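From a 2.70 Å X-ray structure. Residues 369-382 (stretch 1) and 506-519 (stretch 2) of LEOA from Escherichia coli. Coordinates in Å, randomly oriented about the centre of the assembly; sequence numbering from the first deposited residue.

Stretch 1 369-382: KLHLRIKQSVDRFF
Stretch 2 506-519: IIKEPFEDIYDVLS

Residues 369-382 of LeoA are helical throughout, part of a helix that extends beyond the stretch in both directions. Their phi/psi values stay near -65/-40, and i-to-i+4 hydrogen bonds such as I374 N to L370 O (2.9 Å), V378 N to I374 O (3.0 Å) and F382 N to V378 O (2.9 Å) hold the turns. The second stretch enters as a helix already under way and is kinked at P510 and F511. The proline nitrogen has no hydrogen to donate, and F511 N makes only a weak bond, to K508 O (3.0 Å), so the bonding to the preceding turn lapses before E512 N resumes it with K508 O (3.1 Å).

The two helices run in the same direction, with axes inclined at -24° and 10.7 Å apart at closest approach. The register pairs L370 with I507, I374 with F511 and V378 with I514, whose CA atoms lie 8.0, 8.1 and 8.9 Å apart, respectively. The contact buries 346 Å², summed over both sides, and is apolar, with no hydrogen bond or salt bridge across it.

On the first helix, L370, I374, V378 and F381 recur at intervals of three or four residues, and each directs its CA-to-CB bond toward the partner. L370 (chi1 t, chi2 p) places CD2 4.2 Å from P510 CG and 4.1 Å from I507 O, while its CD1 lies 4.4 Å from F511 CZ, oblique to the ring.

I374 (m, t) is the most extensively covered residue. Its CD1 packs 3.6 Å from P510 CB and also sits over one face of the F511 ring, 3.8 Å from the ring centroid and 15° off the normal, a CH-pi contact in which CD1 lies 3.7 Å from F511 CZ. The CA-to-CB bond of F511 points sideways, but chi1 of -61° (m) and chi2 of -85° bring the end of the ring nearer the first helix. P510, with a C-gamma endo pucker, directs its CA-to-CB bond toward that helix and supplies apolar surface at the kink.

One turn farther along, V378 (t) and I514 (t, t) face each other, and V378 CG2 to I514 CD1 is just 3.1 Å, very tight for two methyl groups. Beyond them, F381 (chi1 168°, t; chi2 43°) brings CE2 to 4.1 Å from CD2 of L518 (m, t), which approaches the ring obliquely.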

# COMPACT_ATOMS: atom_id res chain seq x y z
N LYS A 369 -28.50 60.34 0.67
CA LYS A 369 -29.07 59.46 1.68
C LYS A 369 -29.52 58.14 1.07
O LYS A 369 -29.46 57.10 1.71
CB LYS A 369 -30.26 60.12 2.38
CG LYS A 369 -30.65 59.44 3.69
CD LYS A 369 -31.71 60.23 4.43
CE LYS A 369 -31.88 59.75 5.87
NZ LYS A 369 -32.74 60.69 6.66
N LEU A 370 -29.99 58.21 -0.16
CA LEU A 370 -30.39 57.04 -0.89
C LEU A 370 -29.16 56.26 -1.25
O LEU A 370 -29.11 55.05 -1.09
CB LEU A 370 -31.06 57.47 -2.18
CG LEU A 370 -31.60 56.31 -2.99
CD1 LEU A 370 -32.58 55.53 -2.14
CD2 LEU A 370 -32.27 56.85 -4.22
N HIS A 371 -28.15 56.95 -1.74
CA HIS A 371 -26.92 56.32 -2.14
C HIS A 371 -26.34 55.46 -1.00
O HIS A 371 -26.06 54.28 -1.16
CB HIS A 371 -25.95 57.41 -2.58
CG HIS A 371 -24.53 56.98 -2.59
ND1 HIS A 371 -24.01 56.18 -3.58
CD2 HIS A 371 -23.52 57.24 -1.74
CE1 HIS A 371 -22.73 55.97 -3.35
NE2 HIS A 371 -22.40 56.60 -2.23
N LEU A 372 -26.20 56.04 0.17
CA LEU A 372 -25.69 55.31 1.29
C LEU A 372 -26.52 54.12 1.61
O LEU A 372 -25.99 53.16 2.12
CB LEU A 372 -25.69 56.15 2.56
CG LEU A 372 -24.77 57.34 2.56
CD1 LEU A 372 -24.76 57.88 3.97
CD2 LEU A 372 -23.38 56.94 2.10
N ARG A 373 -27.83 54.16 1.38
CA ARG A 373 -28.61 52.99 1.75
C ARG A 373 -28.56 51.90 0.69
O ARG A 373 -28.45 50.74 1.02
CB ARG A 373 -30.01 53.31 2.28
CG ARG A 373 -30.96 53.98 1.35
CD ARG A 373 -32.22 54.40 2.12
NE ARG A 373 -32.91 53.23 2.65
CZ ARG A 373 -34.18 52.90 2.41
NH1 ARG A 373 -34.97 53.65 1.64
NH2 ARG A 373 -34.67 51.80 2.97
N ILE A 374 -28.58 52.26 -0.57
CA ILE A 374 -28.24 51.31 -1.60
C ILE A 374 -26.84 50.72 -1.37
O ILE A 374 -26.62 49.52 -1.48
CB ILE A 374 -28.27 51.98 -2.98
CG1 ILE A 374 -29.71 52.36 -3.33
CG2 ILE A 374 -27.63 51.09 -4.05
CD1 ILE A 374 -29.86 53.02 -4.68
N LYS A 375 -25.88 51.58 -1.07
CA LYS A 375 -24.50 51.13 -0.94
C LYS A 375 -24.32 50.08 0.14
O LYS A 375 -23.55 49.15 0.00
CB LYS A 375 -23.59 52.30 -0.65
CG LYS A 375 -22.29 51.85 -0.07
CD LYS A 375 -21.14 52.71 -0.47
CE LYS A 375 -19.91 52.23 0.28
NZ LYS A 375 -18.80 52.14 -0.68
N GLN A 376 -25.04 50.24 1.22
CA GLN A 376 -24.94 49.40 2.37
C GLN A 376 -25.56 48.02 2.08
O GLN A 376 -25.16 47.01 2.64
CB GLN A 376 -25.66 50.14 3.49
CG GLN A 376 -25.67 49.50 4.85
CD GLN A 376 -27.09 49.48 5.41
OE1 GLN A 376 -27.63 48.41 5.72
NE2 GLN A 376 -27.73 50.67 5.48
N SER A 377 -26.54 47.99 1.18
CA SER A 377 -27.15 46.76 0.69
C SER A 377 -26.26 46.00 -0.29
O SER A 377 -26.27 44.77 -0.31
CB SER A 377 -28.45 47.10 -0.02
OG SER A 377 -29.51 47.13 0.90
N VAL A 378 -25.55 46.75 -1.13
CA VAL A 378 -24.62 46.19 -2.09
C VAL A 378 -23.37 45.69 -1.41
O VAL A 378 -22.94 44.56 -1.64
CB VAL A 378 -24.20 47.24 -3.10
CG1 VAL A 378 -23.08 46.74 -3.98
CG2 VAL A 378 -25.39 47.62 -3.95
N ASP A 379 -22.78 46.54 -0.59
CA ASP A 379 -21.73 46.14 0.28
C ASP A 379 -22.11 44.83 1.00
O ASP A 379 -21.36 43.89 0.98
CB ASP A 379 -21.41 47.26 1.29
CG ASP A 379 -20.51 48.40 0.70
OD1 ASP A 379 -20.44 48.61 -0.54
OD2 ASP A 379 -19.87 49.10 1.51
N ARG A 380 -23.26 44.76 1.64
CA ARG A 380 -23.58 43.55 2.43
C ARG A 380 -23.53 42.27 1.58
O ARG A 380 -23.09 41.22 2.06
CB ARG A 380 -24.94 43.70 3.10
CG ARG A 380 -25.27 42.64 4.15
CD ARG A 380 -26.39 43.18 5.06
NE ARG A 380 -27.28 42.14 5.60
CZ ARG A 380 -28.44 42.39 6.24
NH1 ARG A 380 -28.87 43.63 6.43
NH2 ARG A 380 -29.17 41.37 6.68
N PHE A 381 -23.97 42.36 0.33
CA PHE A 381 -23.95 41.22 -0.59
C PHE A 381 -22.51 40.91 -1.00
O PHE A 381 -22.05 39.78 -0.90
CB PHE A 381 -24.82 41.50 -1.82
CG PHE A 381 -24.64 40.51 -2.94
CD1 PHE A 381 -24.55 39.15 -2.69
CD2 PHE A 381 -24.56 40.93 -4.25
CE1 PHE A 381 -24.38 38.26 -3.73
CE2 PHE A 381 -24.39 40.04 -5.29
CZ PHE A 381 -24.31 38.71 -5.03
N PHE A 382 -21.80 41.94 -1.43
CA PHE A 382 -20.40 41.82 -1.76
C PHE A 382 -19.59 41.14 -0.62
O PHE A 382 -18.65 40.38 -0.86
CB PHE A 382 -19.84 43.19 -2.17
CG PHE A 382 -18.49 43.15 -2.81
CD1 PHE A 382 -18.10 42.09 -3.63
CD2 PHE A 382 -17.60 44.18 -2.62
CE1 PHE A 382 -16.85 42.05 -4.23
CE2 PHE A 382 -16.34 44.15 -3.22
CZ PHE A 382 -15.96 43.08 -4.02
N ILE A 506 -34.25 60.64 -10.67
CA ILE A 506 -33.22 60.55 -9.63
C ILE A 506 -33.29 59.25 -8.81
O ILE A 506 -32.28 58.63 -8.52
CB ILE A 506 -33.32 61.76 -8.68
CG1 ILE A 506 -32.87 63.03 -9.44
CG2 ILE A 506 -32.48 61.54 -7.43
CD1 ILE A 506 -33.05 64.35 -8.73
N ILE A 507 -34.50 58.84 -8.45
CA ILE A 507 -34.70 57.65 -7.65
C ILE A 507 -34.32 56.39 -8.41
O ILE A 507 -33.65 55.52 -7.88
CB ILE A 507 -36.16 57.59 -7.19
CG1 ILE A 507 -36.35 58.53 -6.00
CG2 ILE A 507 -36.54 56.18 -6.78
CD1 ILE A 507 -37.77 58.73 -5.57
N LYS A 508 -34.76 56.31 -9.66
CA LYS A 508 -34.55 55.14 -10.46
C LYS A 508 -33.10 54.96 -10.85
O LYS A 508 -32.60 53.85 -10.82
CB LYS A 508 -35.38 55.22 -11.74
CG LYS A 508 -36.86 54.99 -11.49
CD LYS A 508 -37.69 55.04 -12.76
CE LYS A 508 -39.04 54.38 -12.50
NZ LYS A 508 -40.16 54.87 -13.36
N GLU A 509 -32.42 56.02 -11.22
CA GLU A 509 -31.11 55.89 -11.83
C GLU A 509 -30.21 54.89 -11.09
O GLU A 509 -29.76 53.92 -11.70
CB GLU A 509 -30.42 57.25 -11.97
CG GLU A 509 -28.93 57.22 -12.28
CD GLU A 509 -28.37 58.59 -12.69
OE1 GLU A 509 -28.84 59.64 -12.15
OE2 GLU A 509 -27.46 58.62 -13.56
N PRO A 510 -29.96 55.10 -9.80
CA PRO A 510 -28.99 54.24 -9.14
C PRO A 510 -29.32 52.75 -9.12
O PRO A 510 -28.41 51.90 -9.07
CB PRO A 510 -28.92 54.80 -7.72
CG PRO A 510 -30.06 55.75 -7.60
CD PRO A 510 -30.30 56.25 -8.97
N PHE A 511 -30.60 52.41 -9.17
CA PHE A 511 -31.00 51.02 -9.22
C PHE A 511 -30.78 50.48 -10.63
O PHE A 511 -30.20 49.42 -10.80
CB PHE A 511 -32.47 50.85 -8.83
CG PHE A 511 -32.79 51.31 -7.43
CD1 PHE A 511 -32.62 50.47 -6.36
CD2 PHE A 511 -33.32 52.56 -7.20
CE1 PHE A 511 -32.94 50.87 -5.07
CE2 PHE A 511 -33.65 52.96 -5.92
CZ PHE A 511 -33.45 52.12 -4.85
N GLU A 512 -31.22 51.20 -11.65
CA GLU A 512 -31.11 50.71 -13.02
C GLU A 512 -29.73 50.11 -13.26
O GLU A 512 -29.60 49.02 -13.81
CB GLU A 512 -31.39 51.83 -14.04
CG GLU A 512 -32.84 51.91 -14.50
CD GLU A 512 -33.27 53.33 -14.90
OE1 GLU A 512 -32.38 54.15 -15.22
OE2 GLU A 512 -34.50 53.63 -14.90
N ASP A 513 -28.71 50.83 -12.84
CA ASP A 513 -27.34 50.45 -13.12
C ASP A 513 -27.07 49.06 -12.54
O ASP A 513 -26.72 48.12 -13.25
CB ASP A 513 -26.39 51.49 -12.54
CG ASP A 513 -26.69 52.92 -13.05
OD1 ASP A 513 -27.60 53.09 -13.90
OD2 ASP A 513 -26.01 53.86 -12.58
N ILE A 514 -27.29 48.94 -11.24
CA ILE A 514 -27.01 47.71 -10.53
C ILE A 514 -27.93 46.55 -10.90
O ILE A 514 -27.56 45.41 -10.74
CB ILE A 514 -27.10 47.94 -9.03
CG1 ILE A 514 -26.60 46.73 -8.29
CG2 ILE A 514 -28.53 48.17 -8.60
CD1 ILE A 514 -26.50 47.02 -6.82
N TYR A 515 -29.13 46.81 -11.37
CA TYR A 515 -29.96 45.71 -11.82
C TYR A 515 -29.35 45.10 -13.09
O TYR A 515 -29.46 43.89 -13.29
CB TYR A 515 -31.38 46.15 -12.11
CG TYR A 515 -32.25 46.58 -10.94
CD1 TYR A 515 -32.01 46.17 -9.62
CD2 TYR A 515 -33.37 47.40 -11.16
CE1 TYR A 515 -32.83 46.58 -8.59
CE2 TYR A 515 -34.20 47.79 -10.13
CZ TYR A 515 -33.93 47.37 -8.85
OH TYR A 515 -34.78 47.78 -7.84
N ASP A 516 -28.72 45.92 -13.93
CA ASP A 516 -28.09 45.44 -15.17
C ASP A 516 -26.93 44.49 -14.88
O ASP A 516 -26.61 43.63 -15.69
CB ASP A 516 -27.54 46.62 -16.01
CG ASP A 516 -28.63 47.54 -16.56
OD1 ASP A 516 -29.71 47.04 -16.96
OD2 ASP A 516 -28.42 48.78 -16.59
N VAL A 517 -26.30 44.68 -13.72
CA VAL A 517 -25.18 43.86 -13.31
C VAL A 517 -25.65 42.53 -12.75
O VAL A 517 -25.05 41.50 -13.01
CB VAL A 517 -24.36 44.58 -12.26
CG1 VAL A 517 -23.19 43.74 -11.79
CG2 VAL A 517 -23.87 45.90 -12.84
N LEU A 518 -26.74 42.58 -11.99
CA LEU A 518 -27.29 41.40 -11.36
C LEU A 518 -28.10 40.59 -12.33
O LEU A 518 -28.42 39.45 -12.06
CB LEU A 518 -28.19 41.79 -10.19
CG LEU A 518 -27.59 42.50 -8.98
CD1 LEU A 518 -28.67 42.74 -7.95
CD2 LEU A 518 -26.44 41.73 -8.36
N SER A 519 -28.47 41.17 -13.46
CA SER A 519 -29.32 40.45 -14.40
C SER A 519 -28.52 39.42 -15.22
O SER A 519 -29.11 38.61 -15.91
CB SER A 519 -30.06 41.42 -15.34
OG SER A 519 -29.17 41.99 -16.30